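Local coordinates for oxalate biosynthetic component 1 (Burkholderia thailandensis, PDB 5IKY), which probably makes oxalate as a bifunctional serine hydrolase and lyase in quorum sensing-dependent oxalogenesis, at residues 865-870 against 941-946; 969-974 against 987-992; 975-980 against 998-1003; 981-986 against 1043-1048. One frame throughout, in Å; residues are numbered along the deposited sequence.

Overall arrangement
All four contacts lie in the C-terminal part, built on an alpha/beta-hydrolase sheet. Interaction 2 is core: adjacent parallel strands joined by mostly straight backbone bonds and aliphatic packing. Interaction 3, also buried, continues from strand 969-976 into the following loop, which meets helix 998-1002 through van der Waals and CA-H...O contacts. Interaction 1, partly buried, ties a loop to helix 937-955 through a glutamine hydrogen bond and valine packing. That helix also serves the others, since Gln942 reaches His981 and Asp979, and Asp945 reaches Thr987. Interaction 4 is the surface member, two turns meeting beside strands 1038-1043 and 1049-1054 at one end of the sheet, where polar side chains and a lysine stem do most of the work.

Interaction 1 of 4, residues 865-870 against 941-946; sequences GIYFSE and AQQLDV
The Phe868 ring approaches Val946 obliquely, its CD1 lying 4.3 Å from Val946 CG1, and the Tyr867 ring likewise stands oblique to the amide oxygen OE1 of Gln943. The contact joins a loop to helix 937-955, which follows strand 929-935 of the alpha/beta-hydrolase sheet, as the helix after the nucleophile elbow does in this fold. Gln943 carries the polar link. With CG anti to its own carbonyl carbon (chi1 -77°) and the chain extended beyond, the side chain reaches straight into the loop, passing Tyr867 O with CG at 3.8 Å. The other end of the amide is held too: NE2 binds Asn855 OD1 and Ala939 O, which should fix the rotation of the group. Farther along the helix, Val946 pushes its gamma carbons against Gly865, where CG1 comes to 3.3 Å from Gly865 O. Ser869 is the N-cap of helix 870-879, and its OG bonds to Ser872 OG, so the glutamine grips the loop exactly where the next helix starts. There Ser869 N donates to Gln943 OE1 over 2.8 Å, in the plane of the amide carbonyl, with an N-H...O angle of 145°.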
loop_
_atom_site.group_PDB
_atom_site.type_symbol
_atom_site.label_atom_id
_atom_site.label_comp_id
_atom_site.label_asym_id
_atom_site.label_seq_id
_atom_site.Cartn_x
_atom_site.Cartn_y
_atom_site.Cartn_z
ATOM N N GLY A 865 17.107 -28.209 -15.387
ATOM C CA GLY A 865 15.849 -28.928 -15.501
ATOM C C GLY A 865 15.984 -30.419 -15.243
ATOM O O GLY A 865 15.971 -31.218 -16.180
ATOM N N ILE A 866 16.107 -30.796 -13.972
ATOM C CA ILE A 866 16.338 -32.191 -13.609
ATOM C C ILE A 866 15.350 -32.725 -12.571
ATOM O O ILE A 866 15.251 -33.936 -12.371
ATOM C CB ILE A 866 17.769 -32.399 -13.058
ATOM C CG1 ILE A 866 17.929 -31.709 -11.701
ATOM C CG2 ILE A 866 18.813 -31.903 -14.051
ATOM C CD1 ILE A 866 19.264 -31.968 -11.038
ATOM N N TYR A 867 14.619 -31.830 -11.916
ATOM C CA TYR A 867 13.743 -32.225 -10.815
ATOM C C TYR A 867 12.303 -32.478 -11.258
ATOM O O TYR A 867 11.719 -31.683 -11.996
ATOM C CB TYR A 867 13.766 -31.156 -9.719
ATOM C CG TYR A 867 12.927 -31.478 -8.503
ATOM C CD1 TYR A 867 11.624 -31.010 -8.389
ATOM C CD2 TYR A 867 13.441 -32.241 -7.461
ATOM C CE1 TYR A 867 10.855 -31.298 -7.280
ATOM C CE2 TYR A 867 12.679 -32.533 -6.346
ATOM C CZ TYR A 867 11.386 -32.059 -6.261
ATOM O OH TYR A 867 10.620 -32.346 -5.155
ATOM N N PHE A 868 11.740 -33.592 -10.797
ATOM C CA PHE A 868 10.334 -33.908 -11.031
ATOM C C PHE A 868 9.819 -34.900 -9.986
ATOM O O PHE A 868 10.556 -35.775 -9.533
ATOM C CB PHE A 868 10.126 -34.462 -12.444
ATOM C CG PHE A 868 10.791 -35.787 -12.687
ATOM C CD1 PHE A 868 12.138 -35.856 -13.005
ATOM C CD2 PHE A 868 10.065 -36.964 -12.612
ATOM C CE1 PHE A 868 12.749 -37.074 -13.233
ATOM C CE2 PHE A 868 10.670 -38.185 -12.841
ATOM C CZ PHE A 868 12.014 -38.241 -13.152
ATOM N N SER A 869 8.551 -34.756 -9.610
ATOM C CA SER A 869 7.958 -35.592 -8.570
ATOM C C SER A 869 7.368 -36.879 -9.132
ATOM O O SER A 869 7.264 -37.050 -10.347
ATOM C CB SER A 869 6.870 -34.821 -7.820
ATOM O OG SER A 869 5.770 -34.534 -8.668
ATOM N N GLU A 870 6.977 -37.778 -8.234
ATOM C CA GLU A 870 6.340 -39.029 -8.628
ATOM C C GLU A 870 4.946 -38.766 -9.187
ATOM O O GLU A 870 4.470 -39.491 -10.060
ATOM C CB GLU A 870 6.264 -39.994 -7.441
ATOM N N ALA A 941 3.353 -28.738 -14.832
ATOM C CA ALA A 941 3.566 -28.641 -16.273
ATOM C C ALA A 941 5.047 -28.655 -16.636
ATOM O O ALA A 941 5.470 -29.408 -17.511
ATOM C CB ALA A 941 2.909 -27.387 -16.812
ATOM N N GLN A 942 5.831 -27.819 -15.963
ATOM C CA GLN A 942 7.260 -27.728 -16.240
ATOM C C GLN A 942 7.989 -29.012 -15.857
ATOM O O GLN A 942 9.063 -29.303 -16.383
ATOM C CB GLN A 942 7.874 -26.535 -15.507
ATOM C CG GLN A 942 7.832 -25.241 -16.303
ATOM C CD GLN A 942 8.198 -24.034 -15.468
ATOM O OE1 GLN A 942 8.970 -23.176 -15.899
ATOM N NE2 GLN A 942 7.638 -23.956 -14.266
ATOM N N GLN A 943 7.405 -29.778 -14.942
ATOM C CA GLN A 943 7.968 -31.070 -14.576
ATOM C C GLN A 943 7.697 -32.102 -15.668
ATOM O O GLN A 943 8.422 -33.088 -15.791
ATOM C CB GLN A 943 7.408 -31.545 -13.234
ATOM C CG GLN A 943 8.028 -30.842 -12.036
ATOM C CD GLN A 943 7.313 -31.153 -10.737
ATOM O OE1 GLN A 943 7.567 -32.178 -10.105
ATOM N NE2 GLN A 943 6.418 -30.262 -10.326
ATOM N N LEU A 944 6.654 -31.870 -16.462
ATOM C CA LEU A 944 6.374 -32.728 -17.609
ATOM C C LEU A 944 7.389 -32.459 -18.714
ATOM O O LEU A 944 7.816 -33.375 -19.419
ATOM C CB LEU A 944 4.956 -32.510 -18.141
ATOM C CG LEU A 944 3.769 -32.667 -17.187
ATOM C CD1 LEU A 944 2.464 -32.739 -17.971
ATOM C CD2 LEU A 944 3.932 -33.883 -16.291
ATOM N N ASP A 945 7.764 -31.192 -18.858
ATOM C CA ASP A 945 8.746 -30.780 -19.854
ATOM C C ASP A 945 10.111 -31.380 -19.543
ATOM O O ASP A 945 10.829 -31.817 -20.444
ATOM C CB ASP A 945 8.838 -29.254 -19.909
ATOM C CG ASP A 945 7.501 -28.598 -20.200
ATOM O OD1 ASP A 945 6.491 -29.325 -20.313
ATOM O OD2 ASP A 945 7.455 -27.354 -20.301
ATOM N N VAL A 946 10.459 -31.393 -18.260
ATOM C CA VAL A 946 11.724 -31.953 -17.797
ATOM C C VAL A 946 11.838 -33.435 -18.145
ATOM O O VAL A 946 12.855 -33.882 -18.678
ATOM C CB VAL A 946 11.892 -31.774 -16.272
ATOM C CG1 VAL A 946 13.040 -32.624 -15.751
ATOM C CG2 VAL A 946 12.109 -30.307 -15.930
#

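Interaction 2 of 4, residues 969-974 against 987-992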
loop_
_atom_site.group_PDB
_atom_site.type_symbol
_atom_site.label_atom_id
_atom_site.label_comp_id
_atom_site.label_asym_id
_atom_site.label_seq_id
_atom_site.Cartn_x
_atom_site.Cartn_y
_atom_site.Cartn_z
ATOM N N ALA A 969 2.608 -27.544 -28.270
ATOM C CA ALA A 969 1.884 -27.475 -27.006
ATOM C C ALA A 969 1.751 -26.028 -26.541
ATOM O O ALA A 969 2.579 -25.180 -26.875
ATOM C CB ALA A 969 2.581 -28.313 -25.945
ATOM N N LEU A 970 0.709 -25.753 -25.766
ATOM C CA LEU A 970 0.430 -24.398 -25.305
ATOM C C LEU A 970 -0.028 -24.394 -23.848
ATOM O O LEU A 970 -0.656 -25.347 -23.387
ATOM C CB LEU A 970 -0.627 -23.746 -26.196
ATOM C CG LEU A 970 -1.022 -22.307 -25.873
ATOM C CD1 LEU A 970 -0.070 -21.313 -26.528
ATOM C CD2 LEU A 970 -2.456 -22.060 -26.296
ATOM N N LEU A 971 0.282 -23.319 -23.129
ATOM C CA LEU A 971 -0.054 -23.229 -21.712
ATOM C C LEU A 971 -0.662 -21.885 -21.324
ATOM O O LEU A 971 -0.092 -20.829 -21.598
ATOM C CB LEU A 971 1.190 -23.483 -20.863
ATOM C CG LEU A 971 1.151 -24.693 -19.933
ATOM C CD1 LEU A 971 2.490 -24.838 -19.238
ATOM C CD2 LEU A 971 0.028 -24.546 -18.920
ATOM N N VAL A 972 -1.821 -21.934 -20.679
ATOM C CA VAL A 972 -2.432 -20.740 -20.109
ATOM C C VAL A 972 -2.585 -20.924 -18.603
ATOM O O VAL A 972 -3.356 -21.768 -18.146
ATOM C CB VAL A 972 -3.806 -20.438 -20.734
ATOM C CG1 VAL A 972 -4.419 -19.206 -20.085
ATOM C CG2 VAL A 972 -3.677 -20.251 -22.240
ATOM N N SER A 973 -1.843 -20.134 -17.835
ATOM C CA SER A 973 -1.812 -20.292 -16.387
ATOM C C SER A 973 -2.473 -19.122 -15.666
ATOM O O SER A 973 -2.093 -17.966 -15.854
ATOM C CB SER A 973 -0.364 -20.453 -15.905
ATOM O OG SER A 973 -0.307 -20.677 -14.507
ATOM N N PHE A 974 -3.471 -19.431 -14.844
ATOM C CA PHE A 974 -4.108 -18.430 -13.996
ATOM C C PHE A 974 -3.638 -18.596 -12.557
ATOM O O PHE A 974 -3.893 -19.622 -11.924
ATOM C CB PHE A 974 -5.632 -18.536 -14.074
ATOM C CG PHE A 974 -6.200 -18.154 -15.411
ATOM C CD1 PHE A 974 -6.420 -19.114 -16.387
ATOM C CD2 PHE A 974 -6.510 -16.834 -15.693
ATOM C CE1 PHE A 974 -6.941 -18.764 -17.618
ATOM C CE2 PHE A 974 -7.031 -16.477 -16.923
ATOM C CZ PHE A 974 -7.247 -17.443 -17.887
ATOM N N THR A 987 7.161 -25.670 -22.697
ATOM C CA THR A 987 5.960 -25.108 -23.296
ATOM C C THR A 987 5.867 -23.603 -23.071
ATOM O O THR A 987 6.146 -23.115 -21.976
ATOM C CB THR A 987 4.696 -25.781 -22.722
ATOM O OG1 THR A 987 4.874 -27.203 -22.703
ATOM C CG2 THR A 987 3.474 -25.430 -23.554
ATOM N N SER A 988 5.478 -22.872 -24.111
ATOM C CA SER A 988 5.264 -21.434 -23.990
ATOM C C SER A 988 4.007 -21.156 -23.173
ATOM O O SER A 988 3.008 -21.865 -23.292
ATOM C CB SER A 988 5.162 -20.782 -25.369
ATOM O OG SER A 988 6.399 -20.855 -26.053
ATOM N N VAL A 989 4.064 -20.120 -22.342
ATOM C CA VAL A 989 3.002 -19.863 -21.375
ATOM C C VAL A 989 2.419 -18.458 -21.477
ATOM O O VAL A 989 3.144 -17.486 -21.681
ATOM C CB VAL A 989 3.508 -20.065 -19.924
ATOM C CG1 VAL A 989 2.338 -20.119 -18.950
ATOM C CG2 VAL A 989 4.350 -21.331 -19.814
ATOM N N VAL A 990 1.100 -18.361 -21.342
ATOM C CA VAL A 990 0.451 -17.085 -21.074
ATOM C C VAL A 990 0.153 -17.033 -19.580
ATOM O O VAL A 990 -0.641 -17.825 -19.071
ATOM C CB VAL A 990 -0.844 -16.900 -21.883
ATOM C CG1 VAL A 990 -1.606 -15.677 -21.391
ATOM C CG2 VAL A 990 -0.532 -16.781 -23.367
ATOM N N ASP A 991 0.799 -16.110 -18.879
ATOM C CA ASP A 991 0.752 -16.094 -17.421
ATOM C C ASP A 991 -0.093 -14.948 -16.870
ATOM O O ASP A 991 0.216 -13.774 -17.077
ATOM C CB ASP A 991 2.177 -16.022 -16.859
ATOM C CG ASP A 991 2.209 -16.007 -15.341
ATOM O OD1 ASP A 991 1.262 -16.517 -14.706
ATOM O OD2 ASP A 991 3.196 -15.488 -14.783
ATOM N N VAL A 992 -1.157 -15.304 -16.156
ATOM C CA VAL A 992 -2.035 -14.319 -15.537
ATOM C C VAL A 992 -2.043 -14.481 -14.018
ATOM O O VAL A 992 -2.748 -15.334 -13.480
ATOM C CB VAL A 992 -3.479 -14.437 -16.065
ATOM C CG1 VAL A 992 -4.340 -13.312 -15.506
ATOM C CG2 VAL A 992 -3.495 -14.430 -17.588
#
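Leu971 to Phe974 pair in parallel register with Val989 to Val992, two neighbouring strands inside the mixed sheet of the C-terminal domain, their axes 11° apart. Three firm backbone bonds lace them. Leu971 O receives Val990 N at 2.8 Å, Val990 O receives Ser973 N at 2.9 Å, and Ser973 O receives Val992 N at 2.8 Å, each donor standing nearly in line with its carbonyl. A weak fourth, from Leu971 N to Ser988 O, begins the ladder, and Val989 CA adds a CA-H...O contact to Leu971 O at 3.2 Å. On one face Leu971 and Val989 lie side by side, CB to CG2 4.0 Å, beneath Ile938 of helix 937-955. These are the sixth and seventh strands in chain order of an alpha/beta-hydrolase sheet, with strand 929-935 bonded along the other edge of 969-974. The opposite face carries Val972 and Val990, and beyond them Phe974, whose CD2 comes obliquely to 3.9 Å from Val992 CB while helix 1071-1076 packs on the phenyl group. At the start of the pair Thr987 turns CG2 anti to its backbone N, laying that methyl 3.4 Å from Ala969 O. Farther on, buried Asp991 uses OD1 to accept from Ser976 OG and Thr993 OG1, and Ser976 OG also bonds Ser973 OG.

Interaction 3 of 4, residues 975-980 against 998-1003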
loop_
_atom_site.group_PDB
_atom_site.type_symbol
_atom_site.label_atom_id
_atom_site.label_comp_id
_atom_site.label_asym_id
_atom_site.label_seq_id
_atom_site.Cartn_x
_atom_site.Cartn_y
_atom_site.Cartn_z
ATOM N N GLY A 975 -2.947 -17.582 -12.048
ATOM C CA GLY A 975 -2.381 -17.646 -10.716
ATOM C C GLY A 975 -1.237 -18.638 -10.649
ATOM O O GLY A 975 -1.354 -19.692 -10.024
ATOM N N SER A 976 -0.129 -18.305 -11.303
ATOM C CA SER A 976 1.055 -19.155 -11.276
ATOM C C SER A 976 1.727 -19.099 -9.909
ATOM O O SER A 976 2.257 -18.063 -9.509
ATOM C CB SER A 976 2.040 -18.743 -12.370
ATOM O OG SER A 976 1.445 -18.844 -13.650
ATOM N N ALA A 977 1.697 -20.220 -9.197
ATOM C CA ALA A 977 2.221 -20.287 -7.837
ATOM C C ALA A 977 3.654 -20.812 -7.807
ATOM O O ALA A 977 4.190 -21.127 -6.744
ATOM C CB ALA A 977 1.323 -21.156 -6.972
ATOM N N ALA A 978 4.267 -20.902 -8.982
ATOM C CA ALA A 978 5.648 -21.349 -9.099
ATOM C C ALA A 978 6.357 -20.549 -10.181
ATOM O O ALA A 978 5.717 -20.038 -11.101
ATOM C CB ALA A 978 5.709 -22.841 -9.403
ATOM N N ASP A 979 7.676 -20.435 -10.067
ATOM C CA ASP A 979 8.460 -19.688 -11.042
ATOM C C ASP A 979 8.434 -20.354 -12.410
ATOM O O ASP A 979 8.468 -21.580 -12.518
ATOM C CB ASP A 979 9.909 -19.540 -10.574
ATOM C CG ASP A 979 10.067 -18.507 -9.478
ATOM O OD1 ASP A 979 9.204 -17.611 -9.372
ATOM O OD2 ASP A 979 11.066 -18.584 -8.731
ATOM N N ILE A 980 8.363 -19.534 -13.452
ATOM C CA ILE A 980 8.493 -20.026 -14.815
ATOM C C ILE A 980 9.940 -19.885 -15.260
ATOM O O ILE A 980 10.426 -18.776 -15.484
ATOM C CB ILE A 980 7.580 -19.271 -15.793
ATOM C CG1 ILE A 980 6.115 -19.413 -15.374
ATOM C CG2 ILE A 980 7.782 -19.788 -17.209
ATOM C CD1 ILE A 980 5.152 -18.676 -16.278
ATOM N N VAL A 998 -1.644 -13.656 -2.777
ATOM C CA VAL A 998 -0.518 -13.783 -1.866
ATOM C C VAL A 998 0.077 -15.192 -1.867
ATOM O O VAL A 998 1.270 -15.364 -1.625
ATOM C CB VAL A 998 -0.919 -13.390 -0.426
ATOM C CG1 VAL A 998 -1.294 -11.921 -0.372
ATOM C CG2 VAL A 998 -2.066 -14.259 0.072
ATOM N N ARG A 999 -0.745 -16.197 -2.153
ATOM C CA ARG A 999 -0.250 -17.569 -2.182
ATOM C C ARG A 999 0.590 -17.804 -3.431
ATOM O O ARG A 999 1.599 -18.513 -3.379
ATOM C CB ARG A 999 -1.396 -18.576 -2.116
ATOM C CG ARG A 999 -0.943 -19.950 -1.640
ATOM C CD ARG A 999 -2.043 -20.996 -1.728
ATOM N NE ARG A 999 -1.550 -22.308 -1.312
ATOM C CZ ARG A 999 -2.083 -23.466 -1.686
ATOM N NH1 ARG A 999 -3.133 -23.487 -2.494
ATOM N NH2 ARG A 999 -1.562 -24.606 -1.252
ATOM N N SER A 1000 0.180 -17.203 -4.546
ATOM C CA SER A 1000 0.976 -17.251 -5.766
ATOM C C SER A 1000 2.228 -16.392 -5.630
ATOM O O SER A 1000 3.292 -16.756 -6.127
ATOM C CB SER A 1000 0.159 -16.791 -6.970
ATOM O OG SER A 1000 -0.872 -17.715 -7.274
ATOM N N LEU A 1001 2.092 -15.252 -4.958
ATOM C CA LEU A 1001 3.230 -14.371 -4.722
ATOM C C LEU A 1001 4.288 -15.055 -3.867
ATOM O O LEU A 1001 5.472 -15.026 -4.193
ATOM C CB LEU A 1001 2.784 -13.072 -4.055
ATOM C CG LEU A 1001 2.643 -11.860 -4.976
ATOM C CD1 LEU A 1001 2.387 -10.614 -4.158
ATOM C CD2 LEU A 1001 3.882 -11.688 -5.830
ATOM N N ALA A 1002 3.849 -15.674 -2.775
ATOM C CA ALA A 1002 4.756 -16.363 -1.862
ATOM C C ALA A 1002 5.477 -17.520 -2.549
ATOM O O ALA A 1002 6.560 -17.924 -2.129
ATOM C CB ALA A 1002 3.995 -16.868 -0.642
ATOM N N GLY A 1003 4.873 -18.048 -3.608
ATOM C CA GLY A 1003 5.439 -19.178 -4.320
ATOM C C GLY A 1003 6.300 -18.784 -5.506
ATOM O O GLY A 1003 6.867 -19.646 -6.177
#
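Arg999 makes the first, marginal touch, its carbonyl O lying 4.5 Å from Ala977 CB, while its side chain runs off to pack on Leu853 of helix 849-860. At Ser1000 the backbones come nearest, its CA 3.9 Å from Ala977 CA, a spacing that the small alanine and serine side chains permit. Ser1000 CB rests 3.5 Å from Ser976 O, and OG, placed anti to its own carbonyl carbon (chi1 -68°), lies 3.4 Å from Gly975 O but takes its hydrogen bond with Asp997 OD2. Gly1003 closes the segment. Lacking a side chain, it lets Ala977 O approach its CA to 3.4 Å as a CA-H...O contact. The Gly1003 carbonyl in turn accepts a CA-H...O contact from the loop, with Ala978 CA at 3.6 Å from Gly1003 O and an angle of 152° at the hydrogen. The two acceptors Ala977 O and Gly1003 O stand close together, and Asn860 spans the junction, its ND2 giving to Gly1003 O and its OD1 taking Asp979 N. Gly975, with positive phi (69°), sits at the corner of the chain. Such a meeting of loop and short helix, each following a neighbouring parallel strand, lies at the C-terminal ends of the parallel strands, the side on which alpha/beta hydrolases carry their active-site loops.

Interaction 4 of 4, residues 981-986 against 1043-1048; sequences HLDWLG and DGRQGK
Two type I turns, His981-Trp984 and Gly1044-Gly1047, lean on each other; the second connects strands 1038-1043 and 1049-1054, an antiparallel hairpin at one end of the alpha/beta-hydrolase sheet. The backbones come nearest where Gly1044 CA makes a CA-H...O contact with Leu982 O at 3.2 Å, and Leu982 CD1 lies against Gly1044 N. Beside it Asp983 OD1 accepts from Arg1045 N over 3.3 Å, met on its anti side and 31° out of the carboxylate plane; the carboxylate thus holds the turn by its backbone, and the guanidinium does not touch it, Arg1045 NH1 staying 5.2 Å from Asp983 OD2. Gln1046 drives its stem toward the loop, CG 3.2 Å from Asp983 O, and its side chain crosses that of Leu985 at about a right angle, OE1 of Gln1046 3.3 Å from Leu985 CG. Leu985 itself also packs on helix 959-966. Lys1048 is buried, and its stem lies along the loop. Its CB passes Leu982 O and Trp984 O, and the bend at chi3 (-92°) brings CE against Gly986, 3.7 Å from the carbonyl carbon C. Within the loop, Trp984 CH2 sits over the centre of one face of the His981 imidazole, 3.5 Å above its plane. The His981 carbonyl, which also accepts from Trp984 N, receives a weak hydrogen bond from the lysine tip, Lys1048 NZ to His981 O 3.3 Å.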
loop_
_atom_site.group_PDB
_atom_site.type_symbol
_atom_site.label_atom_id
_atom_site.label_comp_id
_atom_site.label_asym_id
_atom_site.label_seq_id
_atom_site.Cartn_x
_atom_site.Cartn_y
_atom_site.Cartn_z
ATOM N N HIS A 981 10.632 -21.013 -15.370
ATOM C CA HIS A 981 12.025 -21.005 -15.791
ATOM C C HIS A 981 12.112 -20.652 -17.267
ATOM O O HIS A 981 11.949 -21.508 -18.137
ATOM C CB HIS A 981 12.674 -22.356 -15.510
ATOM C CG HIS A 981 12.544 -22.800 -14.086
ATOM N ND1 HIS A 981 13.539 -22.608 -13.153
ATOM C CD2 HIS A 981 11.529 -23.414 -13.434
ATOM C CE1 HIS A 981 13.145 -23.091 -11.988
ATOM N NE2 HIS A 981 11.929 -23.586 -12.132
ATOM N N LEU A 982 12.366 -19.377 -17.532
ATOM C CA LEU A 982 12.323 -18.828 -18.880
ATOM C C LEU A 982 13.363 -19.447 -19.814
ATOM O O LEU A 982 13.126 -19.576 -21.013
ATOM C CB LEU A 982 12.509 -17.309 -18.820
ATOM C CG LEU A 982 12.458 -16.532 -20.135
ATOM C CD1 LEU A 982 11.199 -16.874 -20.912
ATOM C CD2 LEU A 982 12.531 -15.041 -19.860
ATOM N N ASP A 983 14.505 -19.842 -19.259
ATOM C CA ASP A 983 15.617 -20.331 -20.073
ATOM C C ASP A 983 15.631 -21.851 -20.243
ATOM O O ASP A 983 16.593 -22.408 -20.771
ATOM C CB ASP A 983 16.948 -19.873 -19.472
ATOM C CG ASP A 983 17.151 -18.375 -19.582
ATOM O OD1 ASP A 983 16.583 -17.766 -20.515
ATOM O OD2 ASP A 983 17.878 -17.807 -18.740
ATOM N N TRP A 984 14.571 -22.519 -19.802
ATOM C CA TRP A 984 14.474 -23.967 -19.957
ATOM C C TRP A 984 13.815 -24.354 -21.277
ATOM O O TRP A 984 13.140 -23.540 -21.908
ATOM C CB TRP A 984 13.681 -24.588 -18.805
ATOM C CG TRP A 984 14.413 -24.666 -17.504
ATOM C CD1 TRP A 984 15.638 -24.141 -17.214
ATOM C CD2 TRP A 984 13.963 -25.319 -16.310
ATOM N NE1 TRP A 984 15.978 -24.421 -15.912
ATOM C CE2 TRP A 984 14.965 -25.142 -15.334
ATOM C CE3 TRP A 984 12.806 -26.028 -15.969
ATOM C CZ2 TRP A 984 14.848 -25.653 -14.044
ATOM C CZ3 TRP A 984 12.693 -26.535 -14.687
ATOM C CH2 TRP A 984 13.707 -26.345 -13.739
ATOM N N LEU A 985 14.020 -25.602 -21.689
ATOM C CA LEU A 985 13.261 -26.180 -22.789
ATOM C C LEU A 985 11.862 -26.532 -22.301
ATOM O O LEU A 985 11.711 -27.310 -21.358
ATOM C CB LEU A 985 13.952 -27.429 -23.339
ATOM C CG LEU A 985 14.950 -27.267 -24.485
ATOM C CD1 LEU A 985 15.640 -28.591 -24.770
ATOM C CD2 LEU A 985 14.247 -26.750 -25.729
ATOM N N GLY A 986 10.840 -25.963 -22.929
ATOM C CA GLY A 986 9.483 -26.246 -22.506
ATOM C C GLY A 986 8.373 -25.497 -23.215
ATOM O O GLY A 986 8.596 -24.783 -24.193
ATOM N N ASP A 1043 11.408 -13.796 -24.182
ATOM C CA ASP A 1043 11.906 -14.919 -24.970
ATOM C C ASP A 1043 13.083 -15.588 -24.269
ATOM O O ASP A 1043 14.064 -14.931 -23.921
ATOM C CB ASP A 1043 12.320 -14.457 -26.368
ATOM C CG ASP A 1043 11.167 -13.865 -27.152
ATOM O OD1 ASP A 1043 10.912 -12.650 -27.008
ATOM O OD2 ASP A 1043 10.517 -14.612 -27.915
ATOM N N GLY A 1044 12.982 -16.896 -24.065
ATOM C CA GLY A 1044 14.016 -17.638 -23.372
ATOM C C GLY A 1044 15.168 -18.038 -24.272
ATOM O O GLY A 1044 15.101 -17.878 -25.491
ATOM N N ARG A 1045 16.227 -18.560 -23.661
ATOM C CA ARG A 1045 17.406 -19.006 -24.396
ATOM C C ARG A 1045 17.068 -20.168 -25.322
ATOM O O ARG A 1045 17.660 -20.313 -26.392
ATOM C CB ARG A 1045 18.520 -19.416 -23.426
ATOM C CG ARG A 1045 19.126 -18.263 -22.638
ATOM C CD ARG A 1045 20.428 -17.782 -23.262
ATOM N NE ARG A 1045 21.536 -18.697 -22.998
ATOM C CZ ARG A 1045 22.450 -18.513 -22.049
ATOM N NH1 ARG A 1045 22.392 -17.442 -21.268
ATOM N NH2 ARG A 1045 23.422 -19.399 -21.881
ATOM N N GLN A 1046 16.112 -20.991 -24.907
ATOM C CA GLN A 1046 15.735 -22.170 -25.676
ATOM C C GLN A 1046 14.405 -21.971 -26.398
ATOM O O GLN A 1046 13.707 -22.935 -26.710
ATOM C CB GLN A 1046 15.662 -23.398 -24.766
ATOM C CG GLN A 1046 16.813 -23.503 -23.777
ATOM C CD GLN A 1046 17.744 -24.662 -24.076
ATOM O OE1 GLN A 1046 17.555 -25.393 -25.048
ATOM N NE2 GLN A 1046 18.757 -24.839 -23.234
ATOM N N GLY A 1047 14.054 -20.713 -26.648
ATOM C CA GLY A 1047 12.888 -20.390 -27.452
ATOM C C GLY A 1047 11.560 -20.364 -26.718
ATOM O O GLY A 1047 10.513 -20.182 -27.341
ATOM N N LYS A 1048 11.591 -20.547 -25.403
ATOM C CA LYS A 1048 10.365 -20.497 -24.612
ATOM C C LYS A 1048 9.804 -19.078 -24.592
ATOM O O LYS A 1048 10.543 -18.112 -24.409
ATOM C CB LYS A 1048 10.611 -20.992 -23.184
ATOM C CG LYS A 1048 9.381 -20.910 -22.288
ATOM C CD LYS A 1048 9.661 -21.398 -20.875
ATOM C CE LYS A 1048 9.344 -22.879 -20.722
ATOM N NZ LYS A 1048 9.444 -23.326 -19.304
#